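Local coordinates for putative uncharacterized protein (Cricetid herpesvirus 2, PDB 4ZKQ) that binds chemokines as a virus-encoded decoy receptor, probably keeping these signalling proteins from the receptors of the infected host, at residues I36-K41 / L135-F140; T211-K216 / R236-A241; F300-G305 / S385-E390. All coordinates share one frame; numbering follows the deposited sequence.

Contact 1. Residues I36-K41 / L135-F140; sequences ISLPIK and LFFAKF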
# COMPACT_ATOMS: atom_id res chain seq x y z
N ILE A 36 -1.54 -16.21 -3.07
CA ILE A 36 -0.15 -16.56 -3.33
C ILE A 36 0.22 -17.79 -2.51
O ILE A 36 0.01 -17.81 -1.30
CB ILE A 36 0.80 -15.41 -2.99
CG1 ILE A 36 0.52 -14.21 -3.89
CG2 ILE A 36 2.25 -15.84 -3.14
CD1 ILE A 36 1.32 -12.96 -3.54
N SER A 37 0.76 -18.80 -3.18
CA SER A 37 1.20 -20.02 -2.52
C SER A 37 2.71 -19.98 -2.29
O SER A 37 3.47 -19.63 -3.19
CB SER A 37 0.82 -21.24 -3.37
OG SER A 37 1.51 -22.41 -2.96
N LEU A 38 3.15 -20.31 -1.07
CA LEU A 38 4.58 -20.44 -0.79
C LEU A 38 4.97 -21.91 -0.65
O LEU A 38 4.21 -22.71 -0.10
CB LEU A 38 4.96 -19.69 0.49
CG LEU A 38 4.63 -18.20 0.55
CD1 LEU A 38 5.16 -17.60 1.84
CD2 LEU A 38 5.24 -17.50 -0.65
N PRO A 39 6.17 -22.28 -1.13
CA PRO A 39 7.12 -21.35 -1.75
C PRO A 39 6.67 -20.94 -3.14
O PRO A 39 5.90 -21.65 -3.79
CB PRO A 39 8.41 -22.17 -1.81
CG PRO A 39 7.93 -23.58 -1.93
CD PRO A 39 6.68 -23.66 -1.10
N ILE A 40 7.15 -19.78 -3.59
CA ILE A 40 6.79 -19.27 -4.91
C ILE A 40 7.10 -20.28 -6.00
O ILE A 40 8.20 -20.84 -6.04
CB ILE A 40 7.54 -17.96 -5.21
CG1 ILE A 40 7.18 -16.89 -4.17
CG2 ILE A 40 7.24 -17.48 -6.64
CD1 ILE A 40 5.71 -16.49 -4.17
N LYS A 41 6.13 -20.51 -6.88
CA LYS A 41 6.30 -21.44 -7.99
C LYS A 41 5.78 -20.85 -9.30
O LYS A 41 5.61 -21.57 -10.29
CB LYS A 41 5.59 -22.76 -7.69
CG LYS A 41 4.09 -22.60 -7.42
CD LYS A 41 3.45 -23.90 -6.96
CE LYS A 41 2.01 -23.68 -6.51
NZ LYS A 41 1.23 -24.94 -6.45
N LEU A 135 14.19 -16.49 -8.72
CA LEU A 135 13.48 -15.53 -7.88
C LEU A 135 13.84 -15.70 -6.41
O LEU A 135 14.16 -16.80 -5.97
CB LEU A 135 11.97 -15.70 -8.03
CG LEU A 135 11.38 -15.60 -9.44
CD1 LEU A 135 9.89 -15.88 -9.40
CD2 LEU A 135 11.65 -14.24 -10.05
N PHE A 136 13.77 -14.60 -5.66
CA PHE A 136 13.86 -14.68 -4.20
C PHE A 136 12.58 -14.11 -3.59
O PHE A 136 11.92 -13.27 -4.19
CB PHE A 136 15.10 -13.95 -3.67
CG PHE A 136 15.13 -12.47 -3.97
CD1 PHE A 136 14.54 -11.55 -3.10
CD2 PHE A 136 15.78 -11.98 -5.09
CE1 PHE A 136 14.59 -10.19 -3.36
CE2 PHE A 136 15.83 -10.63 -5.37
CZ PHE A 136 15.24 -9.73 -4.50
N PHE A 137 12.21 -14.59 -2.41
CA PHE A 137 11.02 -14.06 -1.75
C PHE A 137 11.08 -14.09 -0.23
O PHE A 137 11.89 -14.79 0.38
CB PHE A 137 9.77 -14.82 -2.23
CG PHE A 137 9.72 -16.26 -1.77
CD1 PHE A 137 10.29 -17.26 -2.54
CD2 PHE A 137 9.07 -16.60 -0.59
CE1 PHE A 137 10.23 -18.59 -2.12
CE2 PHE A 137 9.01 -17.93 -0.17
CZ PHE A 137 9.59 -18.92 -0.95
N ALA A 138 10.22 -13.27 0.38
CA ALA A 138 10.08 -13.21 1.83
C ALA A 138 8.69 -12.72 2.16
O ALA A 138 8.12 -11.91 1.44
CB ALA A 138 11.12 -12.30 2.44
N LYS A 139 8.16 -13.22 3.27
CA LYS A 139 6.82 -12.85 3.72
C LYS A 139 6.90 -11.99 4.97
O LYS A 139 7.69 -12.27 5.88
CB LYS A 139 6.00 -14.11 3.98
CG LYS A 139 4.57 -13.84 4.40
CD LYS A 139 3.78 -15.14 4.38
CE LYS A 139 2.43 -14.97 5.07
NZ LYS A 139 1.79 -16.29 5.31
N PHE A 140 6.09 -10.93 5.02
CA PHE A 140 6.09 -9.99 6.13
C PHE A 140 4.69 -9.80 6.66
O PHE A 140 3.71 -10.04 5.96
CB PHE A 140 6.65 -8.62 5.71
CG PHE A 140 7.99 -8.70 5.04
CD1 PHE A 140 9.09 -9.16 5.74
CD2 PHE A 140 8.15 -8.29 3.72
CE1 PHE A 140 10.33 -9.23 5.14
CE2 PHE A 140 9.40 -8.36 3.12
CZ PHE A 140 10.49 -8.83 3.83
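Leu38, Pro39 and Ile40 lie in the loop that runs from strand 23-26 to helix 44-51, and they close over Phe137 of strand 132-143 in a small apolar cluster. The alternation of the strand puts Leu135, Phe137 and Lys139 on the side facing the loop, while Phe136 and Ala138 point away. Phe137 is central, its flat ring giving the loop's aliphatic groups a broad apolar surface. Its CG sits between the backbone N and the carbonyl carbon, the crowded position (chi1 68°). Ile40 lays CG1 over one face in a CH-pi contact, 3.8 Å from CG1 to the ring centroid and 25° off the normal; CG1 lies nearer the rim than the centre, 3.5 Å from Phe137 CD1. The far end of the ring meets Pro39, whose CB is 3.6 Å from Phe137 CZ. A cis peptide bond precedes this proline. The Leu38 and Phe137 side chains slide past each other in opposite directions, Leu38 CD2 3.8 Å from Phe137 CE2. The other branch of Leu38, CD1, lies 3.8 Å from Lys139 CD. Lysine suits this exposed edge because its extended methylene chain offers carbon to Leu38. At the buried end Ile40 CG2 approaches Leu135 CD1 at 4.1 Å, the two side chains crossing at about a right angle. Around the cluster, Ile40 also touches Ile47 of helix 44-51 and Val91 of strand 85-94, Leu135 reaches Val91 and Val124, and Pro39 and Phe137 both lean on Gln120 of strand 117-125, an outermost strand of the sheet.

Contact 2. Residues T211-K216 / R236-A241; sequences TTLSKK and RVLLTA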
# COMPACT_ATOMS: atom_id res chain seq x y z
N THR A 211 12.69 9.12 1.89
CA THR A 211 12.20 8.56 0.63
C THR A 211 10.95 9.32 0.24
O THR A 211 9.97 9.33 0.97
CB THR A 211 11.87 7.05 0.76
OG1 THR A 211 13.07 6.33 1.06
CG2 THR A 211 11.28 6.51 -0.55
N THR A 212 11.00 9.99 -0.91
CA THR A 212 9.85 10.73 -1.41
C THR A 212 9.16 9.91 -2.50
O THR A 212 9.78 9.52 -3.49
CB THR A 212 10.26 12.11 -1.94
OG1 THR A 212 10.98 12.82 -0.92
CG2 THR A 212 9.04 12.94 -2.35
N LEU A 213 7.88 9.63 -2.27
CA LEU A 213 7.05 8.91 -3.23
C LEU A 213 6.13 9.90 -3.91
O LEU A 213 5.37 10.59 -3.25
CB LEU A 213 6.24 7.82 -2.52
CG LEU A 213 7.04 6.78 -1.72
CD1 LEU A 213 6.11 5.91 -0.88
CD2 LEU A 213 7.88 5.93 -2.65
N SER A 214 6.20 9.97 -5.24
CA SER A 214 5.37 10.90 -6.00
C SER A 214 4.64 10.15 -7.10
O SER A 214 5.26 9.57 -7.98
CB SER A 214 6.23 12.01 -6.61
OG SER A 214 7.05 12.62 -5.62
N LYS A 215 3.31 10.17 -7.03
CA LYS A 215 2.47 9.49 -8.00
C LYS A 215 1.62 10.48 -8.78
O LYS A 215 0.99 11.37 -8.20
CB LYS A 215 1.56 8.47 -7.31
CG LYS A 215 0.48 7.89 -8.23
CD LYS A 215 -0.33 6.79 -7.54
CE LYS A 215 0.46 5.49 -7.40
NZ LYS A 215 -0.26 4.48 -6.56
N LYS A 216 1.59 10.32 -10.09
CA LYS A 216 0.70 11.12 -10.92
C LYS A 216 -0.69 10.51 -10.87
O LYS A 216 -0.98 9.50 -11.51
CB LYS A 216 1.20 11.22 -12.36
CG LYS A 216 0.27 12.07 -13.23
CD LYS A 216 0.82 12.30 -14.63
CE LYS A 216 -0.13 13.14 -15.47
NZ LYS A 216 0.28 13.16 -16.91
N ARG A 236 4.22 11.58 -0.82
CA ARG A 236 4.39 10.99 0.51
C ARG A 236 5.88 10.93 0.80
O ARG A 236 6.67 10.51 -0.05
CB ARG A 236 3.73 9.60 0.56
CG ARG A 236 4.02 8.77 1.81
CD ARG A 236 3.15 7.50 1.84
NE ARG A 236 3.61 6.56 2.86
CZ ARG A 236 3.77 5.24 2.69
NH1 ARG A 236 3.50 4.67 1.53
NH2 ARG A 236 4.20 4.50 3.70
N VAL A 237 6.27 11.38 1.99
CA VAL A 237 7.67 11.35 2.38
C VAL A 237 7.85 10.42 3.57
O VAL A 237 7.25 10.62 4.62
CB VAL A 237 8.21 12.75 2.73
CG1 VAL A 237 9.65 12.66 3.21
CG2 VAL A 237 8.12 13.67 1.53
N LEU A 238 8.68 9.40 3.38
CA LEU A 238 9.04 8.50 4.46
C LEU A 238 10.33 8.96 5.09
O LEU A 238 11.28 9.29 4.38
CB LEU A 238 9.21 7.07 3.95
CG LEU A 238 8.23 6.57 2.90
CD1 LEU A 238 8.61 5.16 2.49
CD2 LEU A 238 6.82 6.61 3.42
N LEU A 239 10.37 8.99 6.41
CA LEU A 239 11.61 9.25 7.12
C LEU A 239 11.96 8.00 7.92
O LEU A 239 11.23 7.61 8.83
CB LEU A 239 11.48 10.47 8.03
CG LEU A 239 12.80 10.96 8.64
CD1 LEU A 239 13.81 11.35 7.57
CD2 LEU A 239 12.54 12.13 9.58
N THR A 240 13.07 7.37 7.54
CA THR A 240 13.42 6.05 8.05
C THR A 240 14.81 6.01 8.65
O THR A 240 15.77 6.45 8.01
CB THR A 240 13.34 5.00 6.93
OG1 THR A 240 12.10 5.13 6.23
CG2 THR A 240 13.47 3.61 7.50
N ALA A 241 14.92 5.46 9.86
CA ALA A 241 16.21 5.18 10.48
C ALA A 241 16.61 3.72 10.30
O ALA A 241 15.86 2.82 10.68
CB ALA A 241 16.17 5.52 11.97
O HOH W 1 13.00 6.23 3.83
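Leu213 and Arg236 start from different first torsions: CG of Leu213 is anti to its carbonyl carbon (chi1 -57°), whereas CG of Arg236 is anti to its backbone N (chi1 170°), and the arginine chain continues extended to NE. The two side chains lie side by side and point the same way, with Leu213 CD1 3.8 Å from Arg236 NH1. Arginine fits here because its aliphatic stem runs beside a leucine while its charged end travels on to a polar partner, the carbonyl O of Ser76, which accepts a hydrogen bond from NH1.

Beneath these side chains the backbones are paired antiparallel, at 162° between their directions. Thr211 and Leu238 form one hydrogen-bonded pair, with Thr211 N 2.9 Å from Leu238 O and Leu238 N 2.7 Å from Thr211 O. Leu213 and Arg236 form the other: Leu213 N donates to Arg236 O at 2.7 Å in a nearly straight bond, and Arg236 N returns one to Leu213 O at 2.9 Å. Between them is the non-hydrogen-bonded pair Thr212 and Val237, whose side chains share the other face, Thr212 OG1 lying 3.9 Å from Val237 CG2; beta-branched residues like these are well suited to extended strands. On the first face, with Leu213 and Arg236, Leu213 CD1 meets Leu238 CD1 loosely, and the buried Thr211 and Thr240 are joined through a water that lies 2.8 Å from OG1 of Thr211.

Leu238 also touches Leu147, and Leu213 touches Pro74, so this face packs against strands 147-152 and 68-74 of a separate four-stranded antiparallel sheet. Regular two-bond pairs alternating with a non-hydrogen-bonded pair are the hallmark of antiparallel beta structure, here joining the long strands 206-223 and 233-244 of the mixed sheet to which both belong.

Contact 3. Residues F300-G305 / S385-E390; sequences FQTADG and SGTYSE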
# COMPACT_ATOMS: atom_id res chain seq x y z
N PHE A 300 -16.27 7.19 -12.69
CA PHE A 300 -16.41 6.06 -13.60
C PHE A 300 -16.28 6.48 -15.06
O PHE A 300 -16.18 5.63 -15.95
CB PHE A 300 -17.75 5.35 -13.37
CG PHE A 300 -17.81 4.64 -12.05
CD1 PHE A 300 -17.36 3.33 -11.94
CD2 PHE A 300 -18.28 5.27 -10.92
CE1 PHE A 300 -17.40 2.67 -10.73
CE2 PHE A 300 -18.33 4.62 -9.71
CZ PHE A 300 -17.88 3.32 -9.61
N GLN A 301 -16.24 7.79 -15.31
CA GLN A 301 -16.03 8.32 -16.66
C GLN A 301 -14.54 8.53 -16.96
O GLN A 301 -14.16 8.79 -18.10
CB GLN A 301 -16.78 9.65 -16.83
CG GLN A 301 -18.24 9.58 -16.43
CD GLN A 301 -18.97 8.42 -17.08
OE1 GLN A 301 -19.74 7.72 -16.42
NE2 GLN A 301 -18.74 8.21 -18.37
N THR A 302 -13.71 8.39 -15.92
CA THR A 302 -12.26 8.52 -16.04
C THR A 302 -11.56 7.18 -16.22
O THR A 302 -10.36 7.12 -16.49
CB THR A 302 -11.66 9.16 -14.78
OG1 THR A 302 -11.45 8.15 -13.77
CG2 THR A 302 -12.59 10.24 -14.25
N ALA A 303 -12.32 6.11 -16.05
CA ALA A 303 -11.74 4.79 -15.85
C ALA A 303 -11.01 4.23 -17.09
O ALA A 303 -10.22 3.29 -16.97
CB ALA A 303 -12.82 3.85 -15.41
N ASP A 304 -11.27 4.82 -18.26
CA ASP A 304 -10.63 4.38 -19.51
C ASP A 304 -10.92 2.90 -19.80
O ASP A 304 -10.02 2.15 -20.20
CB ASP A 304 -9.11 4.63 -19.45
CG ASP A 304 -8.45 4.50 -20.82
OD1 ASP A 304 -9.11 4.80 -21.84
OD2 ASP A 304 -7.26 4.10 -20.88
N GLY A 305 -12.16 2.48 -19.60
CA GLY A 305 -12.56 1.11 -19.85
C GLY A 305 -12.01 0.13 -18.83
O GLY A 305 -12.29 -1.07 -18.90
N SER A 385 -9.48 4.97 -9.98
CA SER A 385 -9.12 4.41 -11.26
C SER A 385 -7.61 4.48 -11.37
O SER A 385 -6.92 4.68 -10.37
CB SER A 385 -9.77 5.18 -12.40
OG SER A 385 -9.34 6.52 -12.38
N GLY A 386 -7.09 4.33 -12.58
CA GLY A 386 -5.67 4.48 -12.82
C GLY A 386 -5.19 5.92 -12.72
O GLY A 386 -4.02 6.16 -12.45
N THR A 387 -6.10 6.87 -12.94
CA THR A 387 -5.73 8.28 -13.07
C THR A 387 -6.43 9.22 -12.08
O THR A 387 -6.04 10.38 -11.96
CB THR A 387 -6.05 8.77 -14.49
OG1 THR A 387 -7.44 8.57 -14.76
CG2 THR A 387 -5.22 8.03 -15.52
N TYR A 388 -7.43 8.70 -11.37
CA TYR A 388 -8.18 9.48 -10.37
C TYR A 388 -8.41 8.67 -9.09
O TYR A 388 -8.64 7.47 -9.15
CB TYR A 388 -9.55 9.90 -10.90
CG TYR A 388 -9.56 11.00 -11.92
CD1 TYR A 388 -9.21 10.76 -13.23
CD2 TYR A 388 -9.97 12.29 -11.57
CE1 TYR A 388 -9.24 11.77 -14.18
CE2 TYR A 388 -10.00 13.30 -12.50
CZ TYR A 388 -9.64 13.04 -13.81
OH TYR A 388 -9.67 14.04 -14.74
N SER A 389 -8.38 9.36 -7.95
CA SER A 389 -8.79 8.77 -6.69
C SER A 389 -9.62 9.75 -5.89
O SER A 389 -9.35 10.96 -5.88
CB SER A 389 -7.59 8.31 -5.87
OG SER A 389 -6.76 9.40 -5.52
N GLU A 390 -10.65 9.22 -5.24
CA GLU A 390 -11.53 9.98 -4.37
C GLU A 390 -11.58 9.32 -3.01
O GLU A 390 -11.98 8.16 -2.92
CB GLU A 390 -12.96 10.06 -4.93
CG GLU A 390 -13.15 11.01 -6.08
CD GLU A 390 -14.56 10.94 -6.63
OE1 GLU A 390 -15.44 10.34 -5.97
OE2 GLU A 390 -14.80 11.49 -7.73
O HOH W 2 -7.85 5.28 -15.31
O HOH W 3 -8.97 2.37 -14.13
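Ser385 OG is gripped from several directions. It donates to OG1 of Thr302 at 3.0 Å, and it accepts from the backbone N of Tyr388 at 3.1 Å and, weakly, from that of Thr387. The serine holds OG between its backbone N and carbonyl carbon (chi1 61°), which turns the hydroxyl back over the following turn. Acceptance from the amide three residues on makes this an ST motif, and Ser385 N adds a backbone bond to Tyr388 O at 2.8 Å. Serine suits the place, since one short hydroxyl can accept from local amides and still offer its proton across the contact. Thr302 OG1 takes that proton and passes its own to Leu299 O.

The motif shapes the tight bend between strands 378-384 and 388-395, an antiparallel beta hairpin, and the loop between strands 290-296 and 308-315 rests against that bend. Its main apolar contact is Thr302 with Tyr388: the methyl CG2 stands over one face of the ring in a CH-pi contact, 3.7 Å from CG2 to the centroid and 19° off the normal. CB of Thr302 lies 3.3 Å from Tyr388 CD1, the closest approach of the two residues. Threonine serves both needs, with a hydroxyl for Ser385 and a methyl for the ring. Beside it, the buried Ala303 brings CA to 4.0 Å from CB of Ser385, its own CB pointing away; the side chain touches Thr332. A water bridges the two backbones, donating to Ala303 O at 3.2 Å and accepting from Gly386 N. Tyr388 also touches Arg220 of strand 206-223.

The three contacts follow one another along the chain without touching. Contact 1 is centred 26 Å from contact 2 and 31 Å from contact 3, and its nearest atoms are about 13 Å and about 21 Å from theirs. Contacts 2 and 3 have centres 24 Å apart, yet their nearest atoms are only about 5 Å apart, because strands 206-223 and 388-395 are parallel neighbours in one sheet. Gln24 ties the regions together: its side chain bonds to Lys215 NZ of 211-216 and to Ser385 O of 385-390, and its strand, 23-26, edges the sheet that carries contact 1. No chemokine is bound here, so none of the three can be assigned to the chemokine-binding surface.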